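Local coordinates for protein glycosyl hydrolase BlGH5_18 (Bifidobacterium longum subsp. infantis, PDB 7LQX) that probably hydrolyses glycosidic bonds in N-glycans, as a family GH5 glycoside hydrolase of a gut bifidobacterium, at residues V309-M321 against E328-K341. Residues are numbered along the deposited sequence; the frame is centred on the assembly and turned at random.
Sequences VTWWCSHDVDSRM and EHALGLFDEHGNIK. With EDO (1,2-ethanediol), chain E.
Asp316 OD1 meets Lys341 NZ in a salt bridge, 2.9 Å long on the syn lone pair, and also accepts from the backbone N of Gly332 at 2.8 Å, nearly along the C-O bond, while two waters donate to OD2. A lysine suits the spot because its ammonium can donate to both Asp316 OD1 and Gly332 O, the bend at chi3 (61°) carrying NZ there. With an alanine at Asp316, the Lys341 ammonium is likely to lose its carboxylate mate and Gly332 N its acceptor. Farther out, Glu336 OE1 takes Ser319 N at 2.8 Å. Asp318 OD1 lies 3.5 Å from Glu336 OE1, a like-charge approach probably offset by Arg320, whose NE and NH2 grip Asp318 side-on.

Backbone bonds run alongside: Cys313 N to Leu331 O, Phe334 N to Ser314 O, Asp316 N to Phe334 O. Gly332 lies so close to His315 and Asp316 that a CB would clash.

Rings complete the join. With chi1 at -72°, CG beside the backbone N, His329 puts ND1 2.8 Å from Val317 O, which lies in the ring plane. His315 and Phe334 form an offset stack, planes 19° apart, and Ser314 OG pairs with His315 ND1. Leu333 CD2 packs 3.5 Å from Trp311 CD1, and Leu331 CD1 meets Trp312 CD1.

A cis peptide joins Trp312 to Cys313, and the chain folds back on itself between strand 306-312, the eighth of the parallel barrel, and helix 342-354. Such a βα loop at the C-terminal end of a strand is where the (β/α)8 barrel of GH5 enzymes builds its active-site cleft.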
ATOM      1  N   VAL A 309      31.135   6.357  -3.935  1.00  7.37           N
ATOM      2  CA  VAL A 309      30.664   4.979  -3.960  1.00  6.84           C
ATOM      3  C   VAL A 309      29.831   4.767  -2.708  1.00  6.58           C
ATOM      4  O   VAL A 309      30.295   5.046  -1.599  1.00  7.61           O
ATOM      5  CB  VAL A 309      31.835   3.974  -3.979  1.00  7.69           C
ATOM      6  CG1 VAL A 309      31.294   2.544  -3.957  1.00  9.65           C
ATOM      7  CG2 VAL A 309      32.739   4.224  -5.177  1.00  9.80           C
ATOM      8  N   THR A 310      28.615   4.266  -2.886  1.00  6.78           N
ATOM      9  CA  THR A 310      27.682   4.034  -1.785  1.00  6.72           C
ATOM     10  C   THR A 310      27.236   2.585  -1.843  1.00  6.44           C
ATOM     11  O   THR A 310      26.505   2.186  -2.751  1.00  6.55           O
ATOM     12  CB  THR A 310      26.517   5.018  -1.876  1.00  7.15           C
ATOM     13  OG1 THR A 310      27.057   6.346  -2.000  1.00  8.13           O
ATOM     14  CG2 THR A 310      25.621   4.935  -0.662  1.00  7.27           C
ATOM     15  N   TRP A 311      27.711   1.793  -0.887  1.00  6.22           N
ATOM     16  CA  TRP A 311      27.484   0.355  -0.936  1.00  7.37           C
ATOM     17  C   TRP A 311      26.023   0.042  -0.612  1.00  7.02           C
ATOM     18  O   TRP A 311      25.414   0.678   0.250  1.00  7.11           O
ATOM     19  CB  TRP A 311      28.448  -0.395   0.025  1.00  8.03           C
ATOM     20  CG  TRP A 311      28.596  -1.799  -0.466  1.00  8.28           C
ATOM     21  CD1 TRP A 311      27.928  -2.912  -0.031  1.00  8.47           C
ATOM     22  CD2 TRP A 311      29.412  -2.226  -1.559  1.00  8.41           C
ATOM     23  NE1 TRP A 311      28.293  -4.003  -0.783  1.00  8.24           N
ATOM     24  CE2 TRP A 311      29.200  -3.606  -1.730  1.00  7.42           C
ATOM     25  CE3 TRP A 311      30.314  -1.572  -2.406  1.00  7.62           C
ATOM     26  CZ2 TRP A 311      29.846  -4.339  -2.716  1.00  9.34           C
ATOM     27  CZ3 TRP A 311      30.950  -2.306  -3.384  1.00  9.21           C
ATOM     28  CH2 TRP A 311      30.709  -3.673  -3.534  1.00  9.63           C
ATOM     29  N   TRP A 312      25.443  -0.915  -1.342  1.00  6.18           N
ATOM     30  CA  TRP A 312      24.149  -1.498  -0.986  1.00  6.00           C
ATOM     31  C   TRP A 312      24.449  -2.837  -0.310  1.00  6.70           C
ATOM     32  O   TRP A 312      24.824  -3.787  -0.996  1.00  7.37           O
ATOM     33  CB  TRP A 312      23.239  -1.719  -2.210  1.00  7.10           C
ATOM     34  CG  TRP A 312      21.918  -2.149  -1.685  1.00  6.42           C
ATOM     35  CD1 TRP A 312      21.582  -3.396  -1.254  1.00  7.09           C
ATOM     36  CD2 TRP A 312      20.783  -1.316  -1.430  1.00  7.08           C
ATOM     37  NE1 TRP A 312      20.309  -3.394  -0.744  1.00  7.85           N
ATOM     38  CE2 TRP A 312      19.792  -2.130  -0.849  1.00  7.57           C
ATOM     39  CE3 TRP A 312      20.504   0.039  -1.646  1.00  7.87           C
ATOM     40  CZ2 TRP A 312      18.542  -1.632  -0.475  1.00  8.64           C
ATOM     41  CZ3 TRP A 312      19.268   0.532  -1.279  1.00  8.83           C
ATOM     42  CH2 TRP A 312      18.302  -0.302  -0.696  1.00  8.51           C
ATOM     43  N   CYS A 313      24.278  -2.947   1.021  1.00  6.40           N
ATOM     44  CA  CYS A 313      23.664  -1.970   1.905  1.00  6.71           C
ATOM     45  C   CYS A 313      24.361  -2.040   3.266  1.00  6.93           C
ATOM     46  O   CYS A 313      25.275  -2.847   3.473  1.00  7.60           O
ATOM     47  CB  CYS A 313      22.176  -2.247   2.080  1.00  7.51           C
ATOM     48  SG  CYS A 313      21.762  -3.952   2.470  1.00  8.29           S
ATOM     49  N   SER A 314      23.940  -1.205   4.212  1.00  6.61           N
ATOM     50  CA  SER A 314      24.632  -1.174   5.494  1.00  6.87           C
ATOM     51  C   SER A 314      24.417  -2.467   6.269  1.00  8.85           C
ATOM     52  O   SER A 314      25.376  -3.058   6.771  1.00  8.99           O
ATOM     53  CB  SER A 314      24.193   0.038   6.315  1.00  9.04           C
ATOM     54  OG  SER A 314      22.838  -0.054   6.704  1.00  8.58           O
ATOM     55  N   HIS A 315      23.165  -2.918   6.381  1.00  7.82           N
ATOM     56  CA  HIS A 315      22.794  -4.004   7.282  1.00  8.32           C
ATOM     57  C   HIS A 315      21.980  -5.071   6.566  1.00  9.53           C
ATOM     58  O   HIS A 315      21.066  -4.761   5.799  1.00 10.47           O
ATOM     59  CB  HIS A 315      21.980  -3.440   8.467  1.00  9.10           C
ATOM     60  CG  HIS A 315      22.785  -2.596   9.406  1.00  9.62           C
ATOM     61  ND1 HIS A 315      23.173  -1.304   9.114  1.00 10.18           N
ATOM     62  CD2 HIS A 315      23.297  -2.877  10.627  1.00 12.25           C
ATOM     63  CE1 HIS A 315      23.873  -0.822  10.124  1.00 12.08           C
ATOM     64  NE2 HIS A 315      23.972  -1.757  11.051  1.00 12.56           N
ATOM     65  N   ASP A 316      22.318  -6.334   6.832  1.00  9.56           N
ATOM     66  CA  ASP A 316      21.531  -7.454   6.335  1.00  8.44           C
ATOM     67  C   ASP A 316      20.059  -7.268   6.695  1.00 10.31           C
ATOM     68  O   ASP A 316      19.717  -6.620   7.689  1.00 10.39           O
ATOM     69  CB  ASP A 316      22.024  -8.765   6.960  1.00  9.42           C
ATOM     70  CG  ASP A 316      23.270  -9.321   6.294  1.00  9.45           C
ATOM     71  OD1 ASP A 316      23.740  -8.753   5.293  1.00  9.95           O
ATOM     72  OD2 ASP A 316      23.790 -10.339   6.799  1.00 11.71           O
ATOM     73  N   VAL A 317      19.178  -7.823   5.867  1.00  8.79           N
ATOM     74  CA  VAL A 317      17.747  -7.794   6.154  1.00  9.05           C
ATOM     75  C   VAL A 317      17.415  -8.934   7.105  1.00  9.70           C
ATOM     76  O   VAL A 317      17.769 -10.090   6.853  1.00 10.66           O
ATOM     77  CB  VAL A 317      16.922  -7.914   4.865  1.00  8.56           C
ATOM     78  CG1 VAL A 317      15.435  -7.798   5.180  1.00 10.46           C
ATOM     79  CG2 VAL A 317      17.352  -6.871   3.857  1.00 10.52           C
ATOM     80  N   ASP A 318      16.723  -8.610   8.192  1.00  9.49           N
ATOM     81  CA  ASP A 318      16.338  -9.594   9.194  1.00 10.26           C
ATOM     82  C   ASP A 318      15.801 -10.871   8.560  1.00 10.60           C
ATOM     83  O   ASP A 318      14.917 -10.835   7.701  1.00 10.04           O
ATOM     84  CB  ASP A 318      15.264  -8.963  10.081  1.00 12.22           C
ATOM     85  CG  ASP A 318      15.136  -9.648  11.414  1.00 16.26           C
ATOM     86  OD1 ASP A 318      14.842 -10.860  11.436  1.00 13.97           O
ATOM     87  OD2 ASP A 318      15.340  -8.966  12.437  1.00 17.98           O
ATOM     88  N   SER A 319      16.340 -12.016   9.011  0.75 11.67           N
ATOM     89  CA  SER A 319      15.933 -13.312   8.479  0.75 11.76           C
ATOM     90  C   SER A 319      14.483 -13.649   8.801  0.75 12.86           C
ATOM     91  O   SER A 319      13.923 -14.570   8.198  0.75 15.61           O
ATOM     92  CB  SER A 319      16.838 -14.426   9.028  0.75 13.08           C
ATOM     93  OG  SER A 319      16.744 -14.537  10.441  0.75 18.92           O
ATOM     94  N   ARG A 320      13.867 -12.938   9.741  1.00 10.94           N
ATOM     95  CA  ARG A 320      12.463 -13.172  10.044  1.00 12.29           C
ATOM     96  C   ARG A 320      11.531 -12.638   8.972  1.00 11.37           C
ATOM     97  O   ARG A 320      10.351 -13.004   8.965  1.00 12.34           O
ATOM     98  CB  ARG A 320      12.125 -12.524  11.376  1.00 12.73           C
ATOM     99  CG  ARG A 320      12.731 -13.280  12.533  1.00 14.42           C
ATOM    100  CD  ARG A 320      12.540 -12.540  13.835  1.00 16.52           C
ATOM    101  NE  ARG A 320      13.403 -11.367  13.931  1.00 16.61           N
ATOM    102  CZ  ARG A 320      13.454 -10.566  14.990  1.00 20.98           C
ATOM    103  NH1 ARG A 320      12.691 -10.808  16.049  1.00 25.70           N
ATOM    104  NH2 ARG A 320      14.275  -9.525  14.991  1.00 19.19           N
HETATM  105  N   MSE A 321      12.010 -11.772   8.094  1.00 10.48           N
HETATM  106  CA  MSE A 321      11.171 -11.227   7.031  1.00  9.47           C
HETATM  107  C   MSE A 321      11.164 -12.146   5.836  1.00 11.89           C
HETATM  108  O   MSE A 321      12.191 -12.719   5.477  1.00 13.47           O
HETATM  109  CB  MSE A 321      11.667  -9.842   6.651  1.00  9.74           C
HETATM  110  CG  MSE A 321      11.537  -8.850   7.795  1.00 11.41           C
HETATM  111 SE   MSE A 321      12.201  -7.158   7.322  1.00 22.54          SE
HETATM  112  CE  MSE A 321      11.943  -6.322   9.058  1.00 15.18           C
ATOM    113  N   GLU A 328      18.773 -10.958  -1.043  1.00  9.50           N
ATOM    114  CA  GLU A 328      18.594  -9.619  -0.501  1.00  9.90           C
ATOM    115  C   GLU A 328      18.989  -9.562   0.960  1.00 10.62           C
ATOM    116  O   GLU A 328      19.466  -8.529   1.442  1.00 10.27           O
ATOM    117  CB  GLU A 328      17.141  -9.164  -0.643  1.00 12.61           C
ATOM    118  CG  GLU A 328      16.687  -8.955  -2.072  1.00 14.32           C
ATOM    119  CD  GLU A 328      16.976  -7.562  -2.624  1.00 15.50           C
ATOM    120  OE1 GLU A 328      17.597  -6.725  -1.932  1.00 14.76           O
ATOM    121  OE2 GLU A 328      16.568  -7.310  -3.774  1.00 17.28           O
ATOM    122  N   HIS A 329      18.794 -10.659   1.688  1.00  9.52           N
ATOM    123  CA  HIS A 329      19.058 -10.631   3.110  1.00  9.81           C
ATOM    124  C   HIS A 329      20.533 -10.410   3.413  1.00 12.56           C
ATOM    125  O   HIS A 329      20.864  -9.843   4.464  1.00 13.57           O
ATOM    126  CB  HIS A 329      18.624 -11.941   3.748  1.00 12.27           C
ATOM    127  CG  HIS A 329      17.140 -12.113   3.843  1.00 11.20           C
ATOM    128  ND1 HIS A 329      16.408 -11.653   4.917  1.00 10.12           N
ATOM    129  CD2 HIS A 329      16.254 -12.713   3.014  1.00 11.49           C
ATOM    130  CE1 HIS A 329      15.135 -11.954   4.740  1.00  9.32           C
ATOM    131  NE2 HIS A 329      15.014 -12.602   3.595  1.00 11.22           N
ATOM    132  N   ALA A 330      21.425 -10.859   2.524  1.00  9.26           N
ATOM    133  CA  ALA A 330      22.857 -10.946   2.790  1.00  8.91           C
ATOM    134  C   ALA A 330      23.652  -9.788   2.195  1.00  7.76           C
ATOM    135  O   ALA A 330      24.887  -9.814   2.235  1.00  8.60           O
ATOM    136  CB  ALA A 330      23.403 -12.275   2.255  1.00 10.64           C
ATOM    137  N   LEU A 331      22.978  -8.772   1.662  1.00  7.63           N
ATOM    138  CA  LEU A 331      23.662  -7.667   0.991  1.00  7.26           C
ATOM    139  C   LEU A 331      24.314  -6.677   1.945  1.00  6.92           C
ATOM    140  O   LEU A 331      24.989  -5.752   1.483  1.00  7.58           O
ATOM    141  CB  LEU A 331      22.693  -6.950   0.049  1.00  7.76           C
ATOM    142  CG  LEU A 331      22.436  -7.677  -1.272  1.00  7.38           C
ATOM    143  CD1 LEU A 331      21.244  -7.040  -1.986  1.00  7.12           C
ATOM    144  CD2 LEU A 331      23.646  -7.664  -2.175  1.00  8.06           C
ATOM    145  N   GLY A 332      24.191  -6.862   3.253  1.00  8.49           N
ATOM    146  CA  GLY A 332      24.769  -5.919   4.182  1.00  8.36           C
ATOM    147  C   GLY A 332      26.277  -6.028   4.315  1.00  8.37           C
ATOM    148  O   GLY A 332      26.910  -7.041   4.005  1.00  8.60           O
ATOM    149  N   LEU A 333      26.845  -4.932   4.832  1.00  7.87           N
ATOM    150  CA  LEU A 333      28.210  -4.915   5.342  1.00  8.22           C
ATOM    151  C   LEU A 333      28.260  -5.385   6.790  1.00  8.21           C
ATOM    152  O   LEU A 333      29.308  -5.847   7.249  1.00  9.65           O
ATOM    153  CB  LEU A 333      28.771  -3.494   5.255  1.00  9.32           C
ATOM    154  CG  LEU A 333      28.836  -2.857   3.873  1.00  8.36           C
ATOM    155  CD1 LEU A 333      29.436  -1.457   4.021  1.00 10.26           C
ATOM    156  CD2 LEU A 333      29.628  -3.709   2.913  1.00  9.43           C
ATOM    157  N   PHE A 334      27.150  -5.244   7.511  1.00  8.58           N
ATOM    158  CA  PHE A 334      26.961  -5.771   8.852  1.00  9.42           C
ATOM    159  C   PHE A 334      25.876  -6.835   8.780  1.00  9.71           C
ATOM    160  O   PHE A 334      24.947  -6.734   7.970  1.00 10.00           O
ATOM    161  CB  PHE A 334      26.474  -4.682   9.814  1.00  9.68           C
ATOM    162  CG  PHE A 334      27.452  -3.577  10.021  1.00 10.46           C
ATOM    163  CD1 PHE A 334      28.424  -3.670  11.001  1.00 13.02           C
ATOM    164  CD2 PHE A 334      27.414  -2.444   9.236  1.00 13.21           C
ATOM    165  CE1 PHE A 334      29.333  -2.648  11.196  1.00 12.26           C
ATOM    166  CE2 PHE A 334      28.329  -1.418   9.423  1.00 13.59           C
ATOM    167  CZ  PHE A 334      29.287  -1.522  10.401  1.00 14.17           C
ATOM    168  N   ASP A 335      25.992  -7.858   9.621  1.00  9.94           N
ATOM    169  CA  ASP A 335      24.983  -8.907   9.661  1.00  9.08           C
ATOM    170  C   ASP A 335      23.755  -8.425  10.433  1.00 10.31           C
ATOM    171  O   ASP A 335      23.700  -7.300  10.935  1.00 11.89           O
ATOM    172  CB  ASP A 335      25.585 -10.225  10.151  1.00 10.78           C
ATOM    173  CG  ASP A 335      26.034 -10.183  11.590  1.00 11.83           C
ATOM    174  OD1 ASP A 335      25.469  -9.416  12.402  1.00 11.58           O
ATOM    175  OD2 ASP A 335      26.967 -10.953  11.913  1.00 13.81           O
ATOM    176  N   GLU A 336      22.745  -9.292  10.518  1.00 11.75           N
ATOM    177  CA  GLU A 336      21.470  -8.920  11.124  1.00 13.97           C
ATOM    178  C   GLU A 336      21.553  -8.771  12.633  1.00 16.09           C
ATOM    179  O   GLU A 336      20.548  -8.407  13.259  1.00 16.99           O
ATOM    180  CB  GLU A 336      20.376  -9.930  10.763  1.00 15.95           C
ATOM    181  CG  GLU A 336      20.521 -11.299  11.437  1.00 15.88           C
ATOM    182  CD  GLU A 336      19.301 -12.178  11.244  1.00 24.23           C
ATOM    183  OE1 GLU A 336      18.196 -11.626  11.081  1.00 21.05           O
ATOM    184  OE2 GLU A 336      19.435 -13.421  11.267  1.00 26.75           O
ATOM    185  N   HIS A 337      22.700  -9.056  13.243  1.00 13.58           N
ATOM    186  CA  HIS A 337      22.923  -8.773  14.653  1.00 15.09           C
ATOM    187  C   HIS A 337      23.868  -7.598  14.859  1.00 15.32           C
ATOM    188  O   HIS A 337      24.266  -7.323  15.995  1.00 18.61           O
ATOM    189  CB  HIS A 337      23.407 -10.035  15.360  1.00 17.22           C
ATOM    190  CG  HIS A 337      22.429 -11.165  15.275  1.00 18.19           C
ATOM    191  ND1 HIS A 337      21.273 -11.207  16.023  1.00 21.12           N
ATOM    192  CD2 HIS A 337      22.421 -12.284  14.512  1.00 20.53           C
ATOM    193  CE1 HIS A 337      20.604 -12.309  15.737  1.00 20.83           C
ATOM    194  NE2 HIS A 337      21.279 -12.979  14.820  1.00 21.40           N
ATOM    195  N   GLY A 338      24.215  -6.888  13.788  1.00 14.53           N
ATOM    196  CA  GLY A 338      24.971  -5.663  13.882  1.00 14.84           C
ATOM    197  C   GLY A 338      26.470  -5.810  13.797  1.00 14.96           C
ATOM    198  O   GLY A 338      27.181  -4.817  13.986  1.00 16.38           O
ATOM    199  N   ASN A 339      26.975  -6.997  13.504  1.00 12.98           N
ATOM    200  CA  ASN A 339      28.409  -7.247  13.528  1.00 11.11           C
ATOM    201  C   ASN A 339      29.010  -7.209  12.138  1.00 11.42           C
ATOM    202  O   ASN A 339      28.407  -7.679  11.169  1.00 11.61           O
ATOM    203  CB  ASN A 339      28.662  -8.590  14.190  1.00 12.87           C
ATOM    204  CG  ASN A 339      28.174  -8.602  15.609  1.00 15.09           C
ATOM    205  OD1 ASN A 339      28.447  -7.668  16.363  1.00 18.58           O
ATOM    206  ND2 ASN A 339      27.405  -9.617  15.974  1.00 14.96           N
ATOM    207  N   ILE A 340      30.202  -6.621  12.046  1.00 11.18           N
ATOM    208  CA  ILE A 340      30.822  -6.389  10.751  1.00 11.20           C
ATOM    209  C   ILE A 340      31.104  -7.710  10.049  1.00 10.26           C
ATOM    210  O   ILE A 340      31.519  -8.700  10.669  1.00 11.61           O
ATOM    211  CB  ILE A 340      32.101  -5.557  10.950  1.00 11.67           C
ATOM    212  CG1 ILE A 340      32.607  -5.021   9.614  1.00 13.06           C
ATOM    213  CG2 ILE A 340      33.190  -6.374  11.635  1.00 13.76           C
ATOM    214  CD1 ILE A 340      33.823  -4.108   9.742  1.00 17.19           C
ATOM    215  N   LYS A 341      30.875  -7.728   8.759  1.00  9.71           N
ATOM    216  CA  LYS A 341      31.158  -8.867   7.907  1.00  9.70           C
ATOM    217  C   LYS A 341      32.454  -8.647   7.148  1.00 10.19           C
ATOM    218  O   LYS A 341      32.958  -7.521   7.061  1.00  9.65           O
ATOM    219  CB  LYS A 341      30.010  -9.058   6.910  1.00  9.47           C
ATOM    220  CG  LYS A 341      28.681  -9.336   7.586  1.00 10.32           C
ATOM    221  CD  LYS A 341      27.475  -9.162   6.673  1.00 11.97           C
ATOM    222  CE  LYS A 341      27.492 -10.106   5.485  1.00 10.38           C
ATOM    223  NZ  LYS A 341      26.338  -9.845   4.577  1.00  9.89           N
TER
HETATM  224  C1  EDO E 504      18.721  -4.921  -5.329  1.00 22.80           C
HETATM  225  O1  EDO E 504      18.137  -6.223  -5.406  1.00 22.23           O
HETATM  226  C2  EDO E 504      18.967  -4.529  -3.876  1.00 14.89           C
HETATM  227  O2  EDO E 504      17.754  -4.629  -3.120  1.00 18.61           O
HETATM  228  O   HOH W   1      26.652  -6.346  -0.815  1.00  8.54           O
HETATM  229  O   HOH W   2      18.899  -5.905   0.400  1.00 10.25           O
HETATM  230  O   HOH W   3      25.766  -2.269  12.971  1.00 32.78           O
HETATM  231  O   HOH W   4      22.481 -11.458   8.769  1.00 13.92           O
HETATM  232  O   HOH W   5      24.951 -12.372   5.814  1.00 22.36           O
HETATM  233  O   HOH W   6      18.009  -7.541  12.279  1.00 27.64           O